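Local coordinates for aspartate-semialdehyde dehydrogenase (Cryptococcus neoformans var. neoformans JEC21, PDB 5CEF) that catalyses the NADPH-dependent reductive dephosphorylation of 4-phospho-L-aspartate to its semialdehyde, the second step in making the aspartate family of amino acids, at the interface of chains A and B and the interface of chains A and C. Sequence-based numbering; all coordinates share one arbitrary frame. Chains: chain A/B/C, Aspartate-semialdehyde dehydrogenase.

Contact 1: the interface of chains A and B. Residues chain A 217, 244-247; chain B 262, 331-333, 337.
B:Lys337 reaches across to A:Glu217, A:Ser245 and A:Ala246 in the subunit interface formed by the dimerisation domains of this aspartate-semialdehyde dehydrogenase. The charged pair meets tip to tip. B:Lys337 NZ forms a salt bridge with the carboxylate oxygen OE2 of A:Glu217 at 2.8 Å. Both side chains are extended beyond CG. The lysine CG sits between its own backbone N and carbonyl carbon (chi1 60°), and the straight chain beyond it carries the ammonium group to chain A.

Hydrogen bonds grip the same nitrogen. B:Lys337 NZ donates to the hydroxyl A:Ser245 OG at 3.0 Å. B:Lys337 NZ also donates to the backbone carbonyl A:Ala246 O at 2.9 Å, tilted 35° from the carbonyl plane. A:Ser245 OG is anti to its backbone N (chi1 -178°), which turns the hydroxyl toward NZ. The thiol B:Cys331 SG lies near this hydroxyl in a weak bond.

Within chain A, A:Ala246 N donates to A:Glu217 OE2 at 2.9 Å, and OE2 accepts on its anti lone pair. This ties the carboxylate, from helix 212-224, to strand 243-250. Water 1 links B:Lys337 NZ to both oxygens of A:Glu217.

Van der Waals contacts flank the polar cluster. A:Ser245 CB packs against the methyl B:Val333 CG2 at 3.6 Å and against B:Cys331 SG. The ring of B:Pro332 lies crosswise to the A:Glu217 side chain, and B:Pro332 CB approaches A:Val244 O at 3.6 Å.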
# COMPACT_ATOMS: atom_id res chain seq x y z
N GLU A 217 -26.14 12.86 -3.43
CA GLU A 217 -27.02 13.90 -2.85
C GLU A 217 -28.34 14.03 -3.56
O GLU A 217 -29.38 14.18 -2.93
CB GLU A 217 -26.29 15.26 -2.82
CG GLU A 217 -25.18 15.28 -1.76
CD GLU A 217 -24.31 16.53 -1.75
OE1 GLU A 217 -24.57 17.43 -2.57
OE2 GLU A 217 -23.41 16.61 -0.91
N VAL A 244 -29.23 15.65 2.33
CA VAL A 244 -28.06 14.83 2.22
C VAL A 244 -26.81 15.63 1.90
O VAL A 244 -26.83 16.46 0.99
CB VAL A 244 -28.23 13.73 1.13
CG1 VAL A 244 -27.07 12.75 1.20
CG2 VAL A 244 -29.53 12.97 1.33
N SER A 245 -25.73 15.38 2.64
CA SER A 245 -24.45 16.01 2.35
C SER A 245 -23.37 14.95 2.38
O SER A 245 -23.20 14.28 3.39
CB SER A 245 -24.15 17.10 3.38
OG SER A 245 -22.96 17.77 3.12
N ALA A 246 -22.64 14.86 1.28
CA ALA A 246 -21.60 13.86 1.12
C ALA A 246 -20.20 14.43 0.83
O ALA A 246 -20.05 15.47 0.18
CB ALA A 246 -21.98 12.94 -0.01
N THR A 247 -19.18 13.71 1.28
CA THR A 247 -17.82 13.90 0.82
C THR A 247 -17.34 12.52 0.41
O THR A 247 -17.54 11.56 1.15
CB THR A 247 -16.94 14.42 1.95
OG1 THR A 247 -17.51 15.59 2.56
CG2 THR A 247 -15.62 14.77 1.40
N SER B 262 -17.96 19.18 8.13
CA SER B 262 -19.10 20.06 7.85
C SER B 262 -19.36 20.96 9.03
O SER B 262 -19.33 20.51 10.17
CB SER B 262 -20.36 19.25 7.51
OG SER B 262 -20.13 18.40 6.38
N CYS B 331 -22.48 23.29 2.02
CA CYS B 331 -23.06 22.05 2.51
C CYS B 331 -24.58 22.18 2.46
O CYS B 331 -25.16 23.04 3.08
CB CYS B 331 -22.63 21.81 3.96
SG CYS B 331 -23.26 20.31 4.74
N PRO B 332 -25.25 21.29 1.72
CA PRO B 332 -26.73 21.30 1.74
C PRO B 332 -27.40 21.15 3.11
O PRO B 332 -28.59 21.42 3.24
CB PRO B 332 -27.09 20.09 0.84
CG PRO B 332 -25.91 19.90 -0.03
CD PRO B 332 -24.72 20.24 0.84
N VAL B 333 -26.66 20.67 4.12
CA VAL B 333 -27.22 20.36 5.41
C VAL B 333 -26.88 21.41 6.47
O VAL B 333 -27.73 21.82 7.22
CB VAL B 333 -26.75 18.97 5.90
CG1 VAL B 333 -27.20 18.72 7.34
CG2 VAL B 333 -27.32 17.90 5.00
N LYS B 337 -18.71 23.03 4.06
CA LYS B 337 -17.90 21.83 4.25
C LYS B 337 -16.57 21.91 3.52
O LYS B 337 -16.40 22.68 2.56
CB LYS B 337 -18.67 20.55 3.88
CG LYS B 337 -19.15 20.46 2.43
CD LYS B 337 -19.97 19.18 2.23
CE LYS B 337 -20.57 19.16 0.82
NZ LYS B 337 -21.48 18.01 0.50
O HOH W 1 -22.59 19.11 -1.75

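Contact 2: the interface of chains A and B. Residues chain A 260, 327, 329, 337, 339; chain B 213, 245-248.
B:Ala246 and B:Thr247, extended in strand 243-250, face A:Lys337 and A:Arg329, while A:Arg327 across from B:Glu213 has a left-handed backbone (phi 49°, psi 42°). The centre is the carboxylate of B:Glu213, held by two arginines. A:Arg327 grips it end-on. A:Arg327 NH1 donates a hydrogen bond to B:Glu213 OE2 at 2.8 Å, on its syn lone pair, and this is also a salt bridge. A:Arg327 NH2 donates to B:Glu213 OE1 at 3.0 Å on the syn side, out of the carboxylate plane. The bend of the A:Arg327 chain at chi3 (51°) turns the guanidinium edge to the acid.

A:Arg329 NH2 makes a hydrogen bond and salt bridge to B:Glu213 OE1 at 3.0 Å, from above the carboxylate plane, on the face opposite to A:Arg327 NH2. The two guanidiniums overlap near their rims. The other face of A:Arg329 carries A:Lys337 CG over its centre. A:Arg329 NH1 donates to A:Arg327 O at 2.8 Å in the carbonyl plane, which helps to fix its rotation.

In chain B, B:Cys248 N donates to B:Glu213 OE2 and steadies the acid. Water 2 bridges A:Arg329 NE and B:Glu213 OE1, and water 3 bridges A:Arg329 NH1 and B:Thr247 OG1.

A:Lys337 makes the same hydrogen bonds to B:Ser245 and B:Ala246 as its twin in chain B makes to chain A. The methyl B:Thr247 CG2 touches A:Cys260 SG at 3.8 Å. The shared carboxylate probably offsets the charge of the paired arginines, and the cluster joins two subunits of the homotetramer.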
# COMPACT_ATOMS: atom_id res chain seq x y z
N CYS A 260 -19.17 6.26 6.20
CA CYS A 260 -19.33 6.70 7.57
C CYS A 260 -20.54 7.64 7.62
O CYS A 260 -20.48 8.74 7.12
CB CYS A 260 -18.07 7.44 8.03
SG CYS A 260 -16.54 6.44 8.13
N ARG A 327 -20.46 -0.63 14.06
CA ARG A 327 -20.28 0.53 14.89
C ARG A 327 -21.54 1.37 15.02
O ARG A 327 -21.51 2.59 14.94
CB ARG A 327 -19.12 1.38 14.36
CG ARG A 327 -17.85 0.57 14.22
CD ARG A 327 -16.60 1.42 14.35
NE ARG A 327 -16.63 2.24 15.57
CZ ARG A 327 -16.34 3.55 15.65
NH1 ARG A 327 -15.93 4.24 14.60
NH2 ARG A 327 -16.43 4.14 16.81
N ARG A 329 -24.19 3.30 16.78
CA ARG A 329 -24.11 4.00 18.04
C ARG A 329 -24.76 5.37 17.98
O ARG A 329 -25.05 5.89 16.91
CB ARG A 329 -22.63 4.11 18.48
CG ARG A 329 -21.78 4.99 17.57
CD ARG A 329 -20.34 4.57 17.48
NE ARG A 329 -19.54 5.59 16.80
CZ ARG A 329 -19.43 5.77 15.48
NH1 ARG A 329 -20.06 5.00 14.62
NH2 ARG A 329 -18.67 6.76 15.03
N LYS A 337 -25.36 7.03 14.27
CA LYS A 337 -24.30 6.91 13.26
C LYS A 337 -23.74 5.51 13.17
O LYS A 337 -23.87 4.70 14.08
CB LYS A 337 -23.17 7.95 13.48
CG LYS A 337 -22.45 7.85 14.81
CD LYS A 337 -21.44 8.99 14.98
CE LYS A 337 -20.84 8.97 16.39
NZ LYS A 337 -19.94 10.09 16.74
N VAL A 339 -21.10 2.68 10.41
CA VAL A 339 -20.19 2.43 9.31
C VAL A 339 -20.80 1.34 8.43
O VAL A 339 -21.26 0.34 8.95
CB VAL A 339 -18.84 1.93 9.84
CG1 VAL A 339 -17.96 1.50 8.70
CG2 VAL A 339 -18.17 3.03 10.64
N GLU B 213 -12.59 9.38 18.77
CA GLU B 213 -13.78 10.16 18.55
C GLU B 213 -14.12 10.92 19.82
O GLU B 213 -14.43 12.11 19.79
CB GLU B 213 -14.93 9.24 18.15
CG GLU B 213 -14.70 8.70 16.76
CD GLU B 213 -15.50 7.46 16.44
OE1 GLU B 213 -16.51 7.16 17.13
OE2 GLU B 213 -15.16 6.83 15.42
N SER B 245 -19.67 15.70 16.37
CA SER B 245 -19.81 14.26 16.17
C SER B 245 -18.75 13.81 15.19
O SER B 245 -18.68 14.32 14.06
CB SER B 245 -21.18 13.91 15.62
OG SER B 245 -21.36 12.51 15.51
N ALA B 246 -17.94 12.84 15.62
CA ALA B 246 -16.82 12.32 14.82
C ALA B 246 -16.88 10.82 14.54
O ALA B 246 -17.40 10.04 15.31
CB ALA B 246 -15.54 12.62 15.54
N THR B 247 -16.34 10.43 13.40
CA THR B 247 -16.03 9.04 13.14
C THR B 247 -14.57 9.09 12.74
O THR B 247 -14.19 9.88 11.85
CB THR B 247 -16.86 8.47 11.97
OG1 THR B 247 -18.25 8.66 12.20
CG2 THR B 247 -16.61 7.01 11.83
N CYS B 248 -13.75 8.24 13.33
CA CYS B 248 -12.32 8.25 13.03
C CYS B 248 -11.93 6.92 12.42
O CYS B 248 -12.22 5.85 12.98
CB CYS B 248 -11.57 8.49 14.30
SG CYS B 248 -11.82 10.15 14.94
O HOH W 2 -18.34 7.85 18.76
O HOH W 3 -19.89 6.36 11.97

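Contact 3: the interface of chains A and C. Residues chain A 188, 198, 201-202, 252-254; chain C 197-198, 201-202, 252.
A:Met202 and C:Met202 lie antiparallel, side by side, across the two-fold interface of chains A and C. The sulfur A:Met202 SD lies 3.5 Å from C:Met202 CG. The methyl C:Met202 CE is close to both CA and CB of A:Pro252, at 3.4 Å from CB. On the other side, A:Met202 CE approaches C:Pro252 CB more loosely, at 4.1 Å.

The symmetry of the interface breaks locally here, because the two methionines differ in shape although their first torsions agree. A:Met202 is bent at chi2 (-68°) and at chi3, whereas C:Met202 runs straight through chi2 (178°) before it turns. The straight chain carries its sulfur and methyl farther into the partner. C:Met202 SD lies 3.9 Å from A:Ile188 CG1. C:Met202 CB lies 4.0 Å from A:Ile254 CD1. Both isoleucines lie antiparallel to it.

Next to the methionines, two short helices meet. A:Ile201 CG2 packs on C:Ser198 CB at 3.8 Å, and C:Ile201 CG2 packs on A:Ser198 CB at 3.9 Å. The contact is apolar, and the serines take part through carbon contacts.

Each Met202 directly follows helix 198-201, which supplies Ser198 and Ile201. A:Ile188 lies in the loop after strand 177-186. Pro252, Val253 and Ile254 belong to the loop joining strand 243-250 to strand 257-265. The site therefore sits where these loops and the short helix of one subunit meet those of the next.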
# COMPACT_ATOMS: atom_id res chain seq x y z
N ILE A 188 -10.47 1.19 -5.20
CA ILE A 188 -10.07 1.47 -6.60
C ILE A 188 -10.74 0.60 -7.67
O ILE A 188 -10.84 1.04 -8.77
CB ILE A 188 -8.52 1.44 -6.81
CG1 ILE A 188 -7.93 0.04 -6.67
CG2 ILE A 188 -7.82 2.31 -5.78
CD1 ILE A 188 -7.68 -0.63 -7.97
N SER A 198 -1.44 3.79 -10.06
CA SER A 198 -0.84 3.57 -8.74
C SER A 198 -0.29 4.87 -8.26
O SER A 198 -0.30 5.15 -7.07
CB SER A 198 0.37 2.57 -8.67
OG SER A 198 0.59 1.77 -9.79
N ILE A 201 -2.66 7.14 -6.23
CA ILE A 201 -3.29 6.65 -5.02
C ILE A 201 -2.41 5.95 -3.96
O ILE A 201 -2.78 5.95 -2.79
CB ILE A 201 -4.49 5.70 -5.39
CG1 ILE A 201 -5.40 5.43 -4.19
CG2 ILE A 201 -4.01 4.37 -5.96
CD1 ILE A 201 -6.02 6.68 -3.62
N MET A 202 -1.27 5.36 -4.32
CA MET A 202 -0.50 4.61 -3.32
C MET A 202 -0.09 5.52 -2.19
O MET A 202 0.35 6.64 -2.45
CB MET A 202 0.73 3.94 -3.93
CG MET A 202 0.33 2.84 -4.89
SD MET A 202 -0.44 1.33 -4.27
CE MET A 202 0.49 0.87 -2.83
N PRO A 252 -6.40 3.75 -0.89
CA PRO A 252 -5.64 2.69 -1.51
C PRO A 252 -6.05 1.30 -1.04
O PRO A 252 -5.29 0.59 -0.33
CB PRO A 252 -4.22 2.99 -1.11
CG PRO A 252 -4.29 3.90 0.06
CD PRO A 252 -5.68 4.33 0.26
N VAL A 253 -7.22 0.89 -1.53
CA VAL A 253 -7.81 -0.40 -1.23
C VAL A 253 -8.37 -0.94 -2.53
O VAL A 253 -8.96 -0.20 -3.34
CB VAL A 253 -8.93 -0.20 -0.23
CG1 VAL A 253 -9.65 -1.50 0.03
CG2 VAL A 253 -8.38 0.40 1.06
N ILE A 254 -8.19 -2.21 -2.78
CA ILE A 254 -8.60 -2.80 -4.03
C ILE A 254 -10.11 -2.95 -4.14
O ILE A 254 -10.70 -2.46 -5.13
CB ILE A 254 -7.96 -4.17 -4.20
CG1 ILE A 254 -6.52 -3.97 -4.56
CG2 ILE A 254 -8.59 -4.97 -5.32
CD1 ILE A 254 -5.67 -5.19 -4.25
N SER C 197 -1.08 0.46 -13.31
CA SER C 197 -2.40 0.64 -12.70
C SER C 197 -2.41 0.08 -11.29
O SER C 197 -1.70 -0.90 -10.99
CB SER C 197 -3.46 -0.05 -13.53
OG SER C 197 -3.46 -1.44 -13.25
N SER C 198 -3.21 0.69 -10.44
CA SER C 198 -3.18 0.29 -9.04
C SER C 198 -3.65 -1.14 -8.92
O SER C 198 -3.13 -1.92 -8.14
CB SER C 198 -3.96 1.26 -8.18
OG SER C 198 -5.27 1.29 -8.60
N ILE C 201 -0.74 -3.77 -9.28
CA ILE C 201 0.39 -3.77 -8.37
C ILE C 201 0.06 -3.76 -6.89
O ILE C 201 0.86 -4.23 -6.10
CB ILE C 201 1.35 -2.60 -8.70
CG1 ILE C 201 2.69 -2.75 -7.99
CG2 ILE C 201 0.75 -1.25 -8.36
CD1 ILE C 201 3.43 -4.02 -8.37
N MET C 202 -1.11 -3.27 -6.47
CA MET C 202 -1.38 -3.20 -5.03
C MET C 202 -1.34 -4.58 -4.39
O MET C 202 -1.87 -5.51 -4.94
CB MET C 202 -2.74 -2.56 -4.72
CG MET C 202 -2.87 -1.09 -5.09
SD MET C 202 -4.54 -0.44 -4.74
CE MET C 202 -3.96 0.88 -3.72
N PRO C 252 5.19 -2.57 -4.91
CA PRO C 252 4.24 -1.49 -4.68
C PRO C 252 4.86 -0.39 -3.84
O PRO C 252 4.50 -0.23 -2.66
CB PRO C 252 3.06 -2.16 -3.95
CG PRO C 252 3.55 -3.48 -3.49
CD PRO C 252 4.91 -3.75 -4.07

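Contacts 1 and 2 belong to the same A–B interface, and the centres of their C-alpha atoms are about 16 Å apart. They share elements with the chains exchanged, among them helix 212-224 and strands 243-250, 257-265 and 336-342, with Lys337, Ser245, Ala246 and Thr247 in both. Contact 3 joins chain A to chain C. Its centre lies about 28 Å from that of contact 1 and 26 Å from that of contact 2. Strand 243-250 leads into its loop, connecting the two kinds of interface. This fits a dimer of dimers. The centre of contact 3 is about 12 Å from A:His257, the predicted proton acceptor; the structure alone does not show whether assembly affects catalysis.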